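Local coordinates for uncharacterized protein (Leptotrichia buccalis, PDB 3T8K), which is of unknown function but adopts an ankyrin-repeat-like fold of stacked alpha-hairpins, and so may serve in protein binding, at residues V127-M132 against P167-M172. Residues are numbered along the deposited sequence; the frame is centred on the assembly and turned at random.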
loop_
_atom_site.group_PDB
_atom_site.type_symbol
_atom_site.label_atom_id
_atom_site.label_comp_id
_atom_site.label_asym_id
_atom_site.label_seq_id
_atom_site.Cartn_x
_atom_site.Cartn_y
_atom_site.Cartn_z
ATOM N N VAL A 127 1.051 10.038 -13.788
ATOM C CA VAL A 127 0.194 11.074 -14.347
ATOM C C VAL A 127 1.066 12.220 -14.836
ATOM O O VAL A 127 2.129 12.491 -14.267
ATOM C CB VAL A 127 -0.820 11.611 -13.327
ATOM C CG1 VAL A 127 -1.635 10.475 -12.737
ATOM C CG2 VAL A 127 -0.110 12.372 -12.241
ATOM N N ASP A 128 0.621 12.884 -15.897
ATOM C CA ASP A 128 1.373 14.002 -16.444
ATOM C C ASP A 128 1.577 15.076 -15.377
ATOM O O ASP A 128 0.650 15.432 -14.647
ATOM C CB ASP A 128 0.662 14.587 -17.665
ATOM C CG ASP A 128 1.568 15.470 -18.486
ATOM O OD1 ASP A 128 2.249 14.936 -19.390
ATOM O OD2 ASP A 128 1.612 16.693 -18.224
ATOM N N GLU A 129 2.799 15.582 -15.285
ATOM C CA GLU A 129 3.135 16.562 -14.262
ATOM C C GLU A 129 2.291 17.830 -14.333
ATOM O O GLU A 129 2.072 18.490 -13.318
ATOM C CB GLU A 129 4.614 16.914 -14.336
ATOM C CG GLU A 129 5.501 15.946 -13.590
ATOM C CD GLU A 129 6.876 16.520 -13.363
ATOM O OE1 GLU A 129 7.565 16.834 -14.356
ATOM O OE2 GLU A 129 7.259 16.683 -12.190
ATOM N N ASN A 130 1.834 18.185 -15.530
ATOM C CA ASN A 130 0.917 19.308 -15.665
ATOM C C ASN A 130 -0.243 19.135 -14.682
ATOM O O ASN A 130 -0.710 20.096 -14.069
ATOM C CB ASN A 130 0.387 19.411 -17.096
ATOM C CG ASN A 130 -0.292 20.741 -17.369
ATOM O OD1 ASN A 130 0.276 21.803 -17.109
ATOM N ND2 ASN A 130 -1.521 20.688 -17.880
ATOM N N GLU A 131 -0.696 17.897 -14.537
ATOM C CA GLU A 131 -1.772 17.585 -13.598
ATOM C C GLU A 131 -1.320 17.667 -12.141
ATOM O O GLU A 131 -2.147 17.858 -11.242
ATOM C CB GLU A 131 -2.360 16.206 -13.898
ATOM C CG GLU A 131 -3.138 16.139 -15.200
ATOM C CD GLU A 131 -3.568 14.728 -15.552
ATOM O OE1 GLU A 131 -4.202 14.061 -14.702
ATOM O OE2 GLU A 131 -3.265 14.284 -16.681
HETATM N N MSE A 132 -0.016 17.531 -11.909
HETATM C CA MSE A 132 0.528 17.511 -10.546
HETATM C C MSE A 132 0.760 18.921 -9.997
HETATM O O MSE A 132 1.000 19.099 -8.811
HETATM C CB MSE A 132 1.864 16.744 -10.505
HETATM C CG MSE A 132 1.805 15.284 -10.954
HETATM SE SE MSE A 132 0.719 14.246 -9.736
HETATM C CE MSE A 132 1.813 14.465 -8.147
ATOM N N PRO A 167 10.837 16.485 -14.237
ATOM C CA PRO A 167 11.604 17.735 -14.309
ATOM C C PRO A 167 10.919 18.899 -13.594
ATOM O O PRO A 167 11.603 19.773 -13.052
ATOM C CB PRO A 167 11.693 18.004 -15.816
ATOM C CG PRO A 167 10.548 17.229 -16.409
ATOM C CD PRO A 167 10.463 15.991 -15.573
ATOM N N ILE A 168 9.591 18.921 -13.594
ATOM C CA ILE A 168 8.873 20.017 -12.947
ATOM C C ILE A 168 9.055 19.958 -11.432
ATOM O O ILE A 168 9.359 20.963 -10.791
ATOM C CB ILE A 168 7.369 20.026 -13.309
ATOM C CG1 ILE A 168 7.188 20.147 -14.824
ATOM C CG2 ILE A 168 6.662 21.175 -12.611
ATOM C CD1 ILE A 168 5.744 20.285 -15.270
ATOM N N ALA A 169 8.878 18.774 -10.857
ATOM C CA ALA A 169 9.100 18.602 -9.428
ATOM C C ALA A 169 10.545 18.963 -9.074
ATOM O O ALA A 169 10.809 19.549 -8.025
ATOM C CB ALA A 169 8.788 17.173 -9.009
ATOM N N LEU A 170 11.481 18.613 -9.951
ATOM C CA LEU A 170 12.893 18.840 -9.661
ATOM C C LEU A 170 13.178 20.333 -9.605
ATOM O O LEU A 170 13.848 20.815 -8.697
ATOM C CB LEU A 170 13.792 18.179 -10.712
ATOM C CG LEU A 170 15.280 18.448 -10.483
ATOM C CD1 LEU A 170 15.722 17.806 -9.175
ATOM C CD2 LEU A 170 16.120 17.935 -11.649
ATOM N N LYS A 171 12.661 21.051 -10.595
ATOM C CA LYS A 171 12.818 22.500 -10.677
ATOM C C LYS A 171 12.224 23.177 -9.448
ATOM O O LYS A 171 12.830 24.067 -8.858
ATOM C CB LYS A 171 12.144 23.026 -11.942
ATOM C CG LYS A 171 12.194 24.547 -12.105
ATOM C CD LYS A 171 13.586 25.089 -11.838
ATOM C CE LYS A 171 13.593 26.613 -11.844
ATOM N NZ LYS A 171 14.855 27.142 -11.265
HETATM N N MSE A 172 11.033 22.745 -9.059
HETATM C CA MSE A 172 10.371 23.355 -7.917
HETATM C C MSE A 172 11.100 23.069 -6.604
HETATM O O MSE A 172 11.131 23.916 -5.711
HETATM C CB MSE A 172 8.903 22.932 -7.861
HETATM C CG MSE A 172 8.097 23.483 -9.034
HETATM SE SE MSE A 172 6.223 22.967 -8.971
HETATM C CE MSE A 172 5.621 24.243 -7.633
#
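A polar contact joins the N-terminal ends of two neighbouring helices, 129-140 and 167-180, near the C-terminal end of the repeat array: one carboxylate from the first helix grips the opening amides of the second. Glu129 points across the gap, CG turned beside its backbone N (chi1 -84°) and the chain extended beyond, so that the carboxylate arrives alongside the first turn of helix 167-180. Glu129 OE1 takes the N-H of Ile168 with its syn lone pair, at 3.0 Å from Ile168 N and an angle of 158°. Glu129 OE2 accepts from the next amide at 3.0 Å from Ala169 N, which approaches from 25° above the carboxylate plane, and it has a further hydrogen bond with Tyr136 OH, about two turns further along the same helix. Three bonds thus fix the rotation of the buried carboxylate, and the N-terminal end of helix 167-180 would be expected to favour its ionised form. In the stack of alpha-hairpins of this ankyrin-repeat-like fold, helices 129-140 and 167-180 lie side by side although helix 157-162 comes between them in the chain. Pro167 has no N-H to give; its CD rests 3.3 Å from Glu129 OE1. Ile168 runs past Glu129 in the opposite direction, its CD1 3.7 Å from Glu129 CB, covering the aliphatic part of the stem. An alanine at Glu129 would remove both amide bonds and the bond to Tyr136, and would probably loosen the start of helix 167-180 against its neighbour. Helix 129-140 has its own N-cap, Asp128, with Asp128 OD2 accepting from Asn130 N at 3.1 Å. Behind the bonds, Ala169 packs on Phe123, Val161 and Tyr136.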